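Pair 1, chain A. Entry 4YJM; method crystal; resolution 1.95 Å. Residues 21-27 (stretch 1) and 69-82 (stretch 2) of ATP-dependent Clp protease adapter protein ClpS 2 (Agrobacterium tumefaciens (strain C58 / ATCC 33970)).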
# COMPACT_ATOMS: atom_id res chain seq x y z
N PRO A 21 -1.19 -22.22 -1.77
CA PRO A 21 -1.70 -21.08 -1.01
C PRO A 21 -2.33 -20.01 -1.91
O PRO A 21 -1.96 -19.93 -3.07
CB PRO A 21 -0.46 -20.54 -0.30
CG PRO A 21 0.69 -20.98 -1.16
CD PRO A 21 0.28 -22.31 -1.73
N LYS A 22 -3.29 -19.25 -1.40
CA LYS A 22 -3.92 -18.17 -2.16
C LYS A 22 -3.35 -16.85 -1.65
O LYS A 22 -3.53 -16.47 -0.49
CB LYS A 22 -5.45 -18.20 -2.02
CG LYS A 22 -6.21 -17.13 -2.80
CD LYS A 22 -7.70 -17.19 -2.45
CE LYS A 22 -8.52 -16.30 -3.35
NZ LYS A 22 -9.96 -16.31 -2.99
N LEU A 23 -2.55 -16.22 -2.49
CA LEU A 23 -1.86 -14.99 -2.14
C LEU A 23 -2.74 -13.78 -2.38
O LEU A 23 -3.70 -13.83 -3.17
CB LEU A 23 -0.56 -14.86 -2.95
CG LEU A 23 0.45 -15.99 -2.75
CD1 LEU A 23 1.71 -15.61 -3.51
CD2 LEU A 23 0.77 -16.20 -1.30
N TYR A 24 -2.44 -12.70 -1.65
CA TYR A 24 -3.23 -11.47 -1.65
C TYR A 24 -2.37 -10.28 -2.05
O TYR A 24 -1.25 -10.10 -1.56
CB TYR A 24 -3.86 -11.23 -0.27
CG TYR A 24 -5.14 -12.00 -0.08
CD1 TYR A 24 -5.13 -13.39 -0.04
CD2 TYR A 24 -6.36 -11.35 0.03
CE1 TYR A 24 -6.31 -14.12 0.08
CE2 TYR A 24 -7.55 -12.08 0.18
CZ TYR A 24 -7.51 -13.47 0.22
OH TYR A 24 -8.67 -14.23 0.36
N LYS A 25 -2.89 -9.49 -2.96
CA LYS A 25 -2.26 -8.23 -3.34
C LYS A 25 -2.49 -7.21 -2.24
O LYS A 25 -3.60 -7.12 -1.70
CB LYS A 25 -2.85 -7.70 -4.64
CG LYS A 25 -2.72 -8.64 -5.81
CD LYS A 25 -3.30 -8.06 -7.10
CE LYS A 25 -4.78 -8.01 -7.04
NZ LYS A 25 -5.41 -7.75 -8.37
N VAL A 26 -1.47 -6.46 -1.89
CA VAL A 26 -1.68 -5.23 -1.13
C VAL A 26 -1.71 -4.07 -2.12
O VAL A 26 -0.76 -3.89 -2.89
CB VAL A 26 -0.55 -5.02 -0.07
CG1 VAL A 26 -0.77 -3.71 0.68
CG2 VAL A 26 -0.50 -6.20 0.87
N MET A 27 -2.78 -3.29 -2.09
CA MET A 27 -3.04 -2.19 -3.02
C MET A 27 -2.92 -0.88 -2.28
O MET A 27 -3.49 -0.72 -1.23
CB MET A 27 -4.47 -2.25 -3.63
CG MET A 27 -4.89 -3.59 -4.23
SD MET A 27 -3.81 -4.01 -5.58
CE MET A 27 -4.40 -2.88 -6.86
N VAL A 69 1.36 -3.08 -4.39
CA VAL A 69 2.58 -2.84 -3.61
C VAL A 69 3.40 -4.12 -3.45
O VAL A 69 4.60 -4.15 -3.74
CB VAL A 69 2.23 -2.28 -2.22
CG1 VAL A 69 3.49 -2.01 -1.38
CG2 VAL A 69 1.48 -1.00 -2.40
N VAL A 70 2.71 -5.19 -3.08
CA VAL A 70 3.31 -6.48 -2.82
C VAL A 70 2.20 -7.54 -2.95
O VAL A 70 1.02 -7.20 -2.83
CB VAL A 70 3.97 -6.52 -1.43
CG1 VAL A 70 2.92 -6.39 -0.32
CG2 VAL A 70 4.82 -7.76 -1.24
N VAL A 71 2.57 -8.80 -3.19
CA VAL A 71 1.59 -9.90 -3.18
C VAL A 71 2.18 -10.98 -2.25
O VAL A 71 3.30 -11.46 -2.43
CB VAL A 71 1.36 -10.48 -4.57
CG1 VAL A 71 0.17 -11.48 -4.55
CG2 VAL A 71 1.18 -9.38 -5.64
N CYS A 72 1.43 -11.30 -1.18
CA CYS A 72 1.98 -12.16 -0.14
C CYS A 72 0.88 -12.95 0.56
O CYS A 72 -0.29 -12.85 0.20
CB CYS A 72 2.76 -11.34 0.88
SG CYS A 72 1.79 -10.04 1.69
N GLU A 73 1.27 -13.76 1.53
CA GLU A 73 0.34 -14.58 2.31
C GLU A 73 -0.77 -13.69 2.90
O GLU A 73 -0.51 -12.56 3.33
CB GLU A 73 1.11 -15.31 3.43
CG GLU A 73 0.23 -15.99 4.49
CD GLU A 73 1.04 -16.66 5.60
OE1 GLU A 73 2.27 -16.43 5.68
OE2 GLU A 73 0.45 -17.41 6.40
N ARG A 74 -1.99 -14.21 2.92
CA ARG A 74 -3.13 -13.38 3.34
C ARG A 74 -2.90 -12.66 4.68
O ARG A 74 -3.11 -11.46 4.77
CB ARG A 74 -4.38 -14.26 3.47
CG ARG A 74 -5.64 -13.47 3.75
CD ARG A 74 -6.86 -14.41 3.78
NE ARG A 74 -6.81 -15.28 4.94
CZ ARG A 74 -6.88 -16.60 4.90
NH1 ARG A 74 -7.02 -17.24 3.74
NH2 ARG A 74 -6.81 -17.29 6.03
N ASP A 75 -2.53 -13.38 5.73
CA ASP A 75 -2.31 -12.77 7.05
C ASP A 75 -1.34 -11.61 7.00
O ASP A 75 -1.55 -10.59 7.64
CB ASP A 75 -1.81 -13.81 8.08
CG ASP A 75 -2.80 -14.94 8.32
OD1 ASP A 75 -4.02 -14.74 8.13
OD2 ASP A 75 -2.35 -16.04 8.70
N ILE A 76 -0.26 -11.78 6.24
CA ILE A 76 0.76 -10.76 6.16
C ILE A 76 0.25 -9.56 5.35
O ILE A 76 0.44 -8.42 5.77
CB ILE A 76 2.05 -11.30 5.55
CG1 ILE A 76 2.52 -12.51 6.36
CG2 ILE A 76 3.12 -10.17 5.49
CD1 ILE A 76 3.69 -13.24 5.74
N ALA A 77 -0.44 -9.84 4.25
CA ALA A 77 -1.07 -8.75 3.47
C ALA A 77 -1.99 -7.90 4.32
O ALA A 77 -1.93 -6.65 4.27
CB ALA A 77 -1.84 -9.33 2.29
N GLU A 78 -2.83 -8.56 5.12
CA GLU A 78 -3.79 -7.85 5.97
C GLU A 78 -3.05 -7.02 7.01
O GLU A 78 -3.41 -5.89 7.28
CB GLU A 78 -4.75 -8.82 6.65
CG GLU A 78 -5.70 -9.50 5.69
CD GLU A 78 -6.41 -10.73 6.24
OE1 GLU A 78 -6.14 -11.15 7.37
OE2 GLU A 78 -7.26 -11.31 5.51
N THR A 79 -2.03 -7.61 7.63
CA THR A 79 -1.27 -6.91 8.68
C THR A 79 -0.59 -5.67 8.16
O THR A 79 -0.69 -4.60 8.76
CB THR A 79 -0.22 -7.85 9.31
OG1 THR A 79 -0.91 -8.85 10.02
CG2 THR A 79 0.64 -7.12 10.33
N LYS A 80 0.11 -5.81 7.05
CA LYS A 80 0.77 -4.65 6.44
C LYS A 80 -0.18 -3.59 5.89
O LYS A 80 0.12 -2.42 6.03
CB LYS A 80 1.69 -5.09 5.33
CG LYS A 80 2.95 -5.80 5.89
CD LYS A 80 3.91 -6.19 4.78
CE LYS A 80 5.19 -6.83 5.33
NZ LYS A 80 5.85 -5.98 6.36
N ALA A 81 -1.27 -3.98 5.23
CA ALA A 81 -2.24 -3.01 4.76
C ALA A 81 -2.75 -2.21 5.95
O ALA A 81 -2.88 -0.98 5.87
CB ALA A 81 -3.40 -3.68 4.00
N LYS A 82 -3.01 -2.88 7.07
CA LYS A 82 -3.56 -2.17 8.21
C LYS A 82 -2.50 -1.26 8.88
O LYS A 82 -2.82 -0.15 9.29
CB LYS A 82 -4.13 -3.12 9.24
CG LYS A 82 -4.55 -2.44 10.57
CD LYS A 82 -5.53 -3.27 11.36
CE LYS A 82 -6.06 -2.50 12.58
NZ LYS A 82 -4.99 -2.22 13.56
O HOH W 1 -2.34 -16.84 1.69
O HOH W 2 -7.89 -16.81 1.50

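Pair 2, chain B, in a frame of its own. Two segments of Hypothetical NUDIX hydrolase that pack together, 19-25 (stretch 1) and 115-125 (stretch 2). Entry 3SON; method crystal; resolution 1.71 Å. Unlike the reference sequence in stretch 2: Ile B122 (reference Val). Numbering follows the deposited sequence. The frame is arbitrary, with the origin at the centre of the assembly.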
# COMPACT_ATOMS: atom_id res chain seq x y z
N ASN B 19 -25.13 -13.13 0.10
CA ASN B 19 -24.10 -12.11 -0.02
C ASN B 19 -22.91 -12.62 -0.85
O ASN B 19 -23.05 -13.54 -1.65
CB ASN B 19 -23.63 -11.76 1.41
CG ASN B 19 -22.83 -10.47 1.48
OD1 ASN B 19 -22.72 -9.72 0.50
ND2 ASN B 19 -22.25 -10.21 2.65
N TYR B 20 -21.76 -11.97 -0.70
CA TYR B 20 -20.53 -12.47 -1.24
C TYR B 20 -19.67 -12.89 -0.09
O TYR B 20 -19.74 -12.31 1.02
CB TYR B 20 -19.80 -11.39 -2.02
CG TYR B 20 -20.47 -11.05 -3.33
CD1 TYR B 20 -20.22 -11.79 -4.46
CD2 TYR B 20 -21.34 -9.97 -3.42
CE1 TYR B 20 -20.83 -11.49 -5.67
CE2 TYR B 20 -21.97 -9.67 -4.62
CZ TYR B 20 -21.69 -10.44 -5.75
OH TYR B 20 -22.28 -10.18 -6.97
N GLN B 21 -18.91 -13.95 -0.32
CA GLN B 21 -17.89 -14.38 0.60
C GLN B 21 -16.50 -14.32 -0.04
O GLN B 21 -16.36 -14.45 -1.27
CB GLN B 21 -18.21 -15.77 1.13
CG GLN B 21 -19.50 -15.76 1.96
CD GLN B 21 -19.59 -16.92 2.91
OE1 GLN B 21 -19.16 -18.01 2.60
NE2 GLN B 21 -20.14 -16.69 4.10
N PHE B 22 -15.49 -14.23 0.81
CA PHE B 22 -14.14 -14.00 0.38
C PHE B 22 -13.25 -15.09 1.01
O PHE B 22 -13.45 -15.50 2.17
CB PHE B 22 -13.70 -12.60 0.82
CG PHE B 22 -14.57 -11.51 0.26
CD1 PHE B 22 -14.34 -11.08 -1.02
CD2 PHE B 22 -15.64 -11.01 0.96
CE1 PHE B 22 -15.15 -10.14 -1.61
CE2 PHE B 22 -16.44 -10.02 0.41
CZ PHE B 22 -16.22 -9.62 -0.89
N GLY B 23 -12.33 -15.56 0.21
CA GLY B 23 -11.51 -16.67 0.54
C GLY B 23 -10.16 -16.22 1.15
O GLY B 23 -9.41 -15.47 0.55
N VAL B 24 -9.94 -16.56 2.41
CA VAL B 24 -8.65 -16.25 3.04
C VAL B 24 -7.96 -17.54 3.40
O VAL B 24 -8.60 -18.52 3.74
CB VAL B 24 -8.80 -15.39 4.30
CG1 VAL B 24 -9.52 -14.09 3.98
CG2 VAL B 24 -9.63 -16.10 5.38
N LEU B 25 -6.63 -17.49 3.39
CA LEU B 25 -5.77 -18.68 3.57
C LEU B 25 -4.96 -18.56 4.81
O LEU B 25 -4.35 -17.53 5.03
CB LEU B 25 -4.83 -18.82 2.37
CG LEU B 25 -5.47 -19.02 0.97
CD1 LEU B 25 -4.46 -18.79 -0.15
CD2 LEU B 25 -6.03 -20.42 0.81
N TRP B 115 -13.98 -19.25 3.86
CA TRP B 115 -14.90 -18.39 3.12
C TRP B 115 -15.64 -17.56 4.15
O TRP B 115 -16.36 -18.11 5.03
CB TRP B 115 -15.90 -19.26 2.36
CG TRP B 115 -15.30 -19.94 1.21
CD1 TRP B 115 -15.08 -21.28 1.04
CD2 TRP B 115 -14.77 -19.31 0.03
NE1 TRP B 115 -14.45 -21.53 -0.16
CE2 TRP B 115 -14.23 -20.37 -0.80
CE3 TRP B 115 -14.65 -17.99 -0.40
CZ2 TRP B 115 -13.61 -20.11 -2.03
CZ3 TRP B 115 -13.99 -17.76 -1.61
CH2 TRP B 115 -13.54 -18.79 -2.43
N VAL B 116 -15.40 -16.24 4.13
CA VAL B 116 -15.84 -15.35 5.20
C VAL B 116 -16.48 -14.09 4.61
O VAL B 116 -16.27 -13.75 3.46
CB VAL B 116 -14.62 -14.94 6.07
CG1 VAL B 116 -14.02 -16.18 6.75
CG2 VAL B 116 -13.55 -14.25 5.21
N SER B 117 -17.24 -13.38 5.44
CA SER B 117 -17.83 -12.14 4.99
C SER B 117 -16.74 -11.08 4.83
O SER B 117 -15.64 -11.23 5.30
CB SER B 117 -18.82 -11.63 6.01
OG SER B 117 -18.12 -11.24 7.17
N TYR B 118 -17.10 -10.01 4.16
CA TYR B 118 -16.21 -8.87 4.04
C TYR B 118 -15.62 -8.48 5.38
O TYR B 118 -14.38 -8.40 5.60
CB TYR B 118 -16.96 -7.68 3.39
CG TYR B 118 -16.14 -6.42 3.36
CD1 TYR B 118 -15.12 -6.24 2.43
CD2 TYR B 118 -16.31 -5.43 4.31
CE1 TYR B 118 -14.30 -5.11 2.45
CE2 TYR B 118 -15.54 -4.28 4.30
CZ TYR B 118 -14.57 -4.10 3.35
OH TYR B 118 -13.77 -2.96 3.36
N GLU B 119 -16.52 -8.25 6.32
CA GLU B 119 -16.13 -7.71 7.61
C GLU B 119 -15.25 -8.69 8.36
O GLU B 119 -14.25 -8.29 8.97
CB GLU B 119 -17.40 -7.29 8.37
CG GLU B 119 -18.18 -6.20 7.61
CD GLU B 119 -19.14 -6.68 6.50
OE1 GLU B 119 -19.36 -7.91 6.27
OE2 GLU B 119 -19.74 -5.77 5.84
N SER B 120 -15.51 -9.99 8.18
CA SER B 120 -14.71 -11.02 8.84
C SER B 120 -13.33 -11.11 8.23
O SER B 120 -12.36 -11.15 8.95
CB SER B 120 -15.40 -12.38 8.80
OG SER B 120 -16.58 -12.32 9.59
N ALA B 121 -13.28 -10.94 6.89
CA ALA B 121 -12.00 -10.96 6.16
C ALA B 121 -11.09 -9.80 6.61
O ALA B 121 -9.88 -9.99 6.82
CB ALA B 121 -12.28 -10.87 4.67
N ILE B 122 -11.67 -8.59 6.77
CA ILE B 122 -10.91 -7.39 7.26
C ILE B 122 -10.26 -7.61 8.63
O ILE B 122 -9.11 -7.21 8.81
CB ILE B 122 -11.79 -6.11 7.29
CG1 ILE B 122 -12.28 -5.77 5.89
CG2 ILE B 122 -11.00 -4.98 7.96
CD1 ILE B 122 -11.21 -5.14 4.99
N GLN B 123 -10.97 -8.33 9.53
CA GLN B 123 -10.48 -8.70 10.84
C GLN B 123 -9.31 -9.71 10.82
O GLN B 123 -8.39 -9.65 11.68
CB GLN B 123 -11.64 -9.26 11.71
CG GLN B 123 -12.62 -8.19 12.17
CD GLN B 123 -11.94 -7.17 13.04
OE1 GLN B 123 -11.34 -7.52 14.06
NE2 GLN B 123 -11.99 -5.89 12.63
N LEU B 124 -9.31 -10.60 9.84
CA LEU B 124 -8.26 -11.63 9.67
C LEU B 124 -6.99 -11.04 9.10
O LEU B 124 -5.89 -11.49 9.42
CB LEU B 124 -8.77 -12.76 8.74
CG LEU B 124 -9.80 -13.77 9.29
CD1 LEU B 124 -10.31 -14.80 8.30
CD2 LEU B 124 -9.34 -14.43 10.58
N LEU B 125 -7.12 -10.09 8.16
CA LEU B 125 -5.97 -9.49 7.46
C LEU B 125 -4.98 -8.63 8.30
O LEU B 125 -5.40 -7.97 9.26
CB LEU B 125 -6.54 -8.66 6.30
CG LEU B 125 -7.21 -9.54 5.22
CD1 LEU B 125 -7.90 -8.65 4.17
CD2 LEU B 125 -6.20 -10.47 4.55
O HOH W 3 -19.61 -10.10 2.62
O HOH W 4 -18.37 -20.03 4.59

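Pair 1 and pair 2 share a strand that pairs antiparallel with a second strand, whose chain leads on into a helix lying along one face of the pair. Fourteen central residues superpose with an RMSD of 0.8 Å. The helix runs in nearly the same direction as the first strand, at 17° in pair 1 and 23° in pair 2, with the axes 7.4 Å and 8.0 Å apart.

A pairing common to both is Tyr A24 with Cys A72, matched by Phe B22 with Val B116. Each is a hydrogen-bonded antiparallel pair: Tyr A24 N donates to Cys A72 O (2.8 Å) and Cys A72 N to Tyr A24 O (3.0 Å), while Phe B22 N donates to Val B116 O (2.8 Å) and Val B116 N to Phe B22 O (2.9 Å).

An aromatic side chain with chi1 in m leaves this pair on the helix side in both proteins, but the first helical residue meets it differently. In pair 1 Arg A74, with chi1 and chi2 in t and chi3 in p, lays its aliphatic part over the face of the Tyr A24 ring, with CG 3.8 Å from the ring centroid, and a water joins the far ends, 2.9 Å from Tyr A24 OH and 2.4 Å from Arg A74 NH1. In pair 2 the matching Tyr B118 brings its CB to 3.8 Å from Phe B22 CE2, and its backbone N lies at the edge of the phenylalanine ring.

One turn on, both helices present alanine. Ala A77 CB is 3.8 Å from Tyr A24 CB and 3.7 Å from Val A26 CG2; Ala B121 sits looser, its CB 4.5 Å from Phe B22 CB and 4.3 Å from Val B24 CG1. The matched valines differ in rotamer, t for Val A26 and m for Val B24. Val A26 CG1 reaches Ala A81 CB at 4.2 Å, whereas Val B24 CG2 packs tightly on Leu B124 CD1 at 3.3 Å. At the position of Leu B124, pair 1 has Lys A80, whose side chain starts toward the strand but leads away at its end.

On the opposite face, Lys A25 packs its CG 4.0 Å from Val A71 CG2. Pair 2 places Gly B23 against Trp B115, whose CZ3 comes within 3.3 Å of Gly B23 N; an ideal CB on the glycine would lie 2.9 Å from that CZ3, a clash. The absent side chain thus leaves room for the indole.

A water also links the first stretch to the helix start in each pair, between Lys A22 O, just before the strand, and Arg A74 N, and between Tyr B20 O and Tyr B118 N.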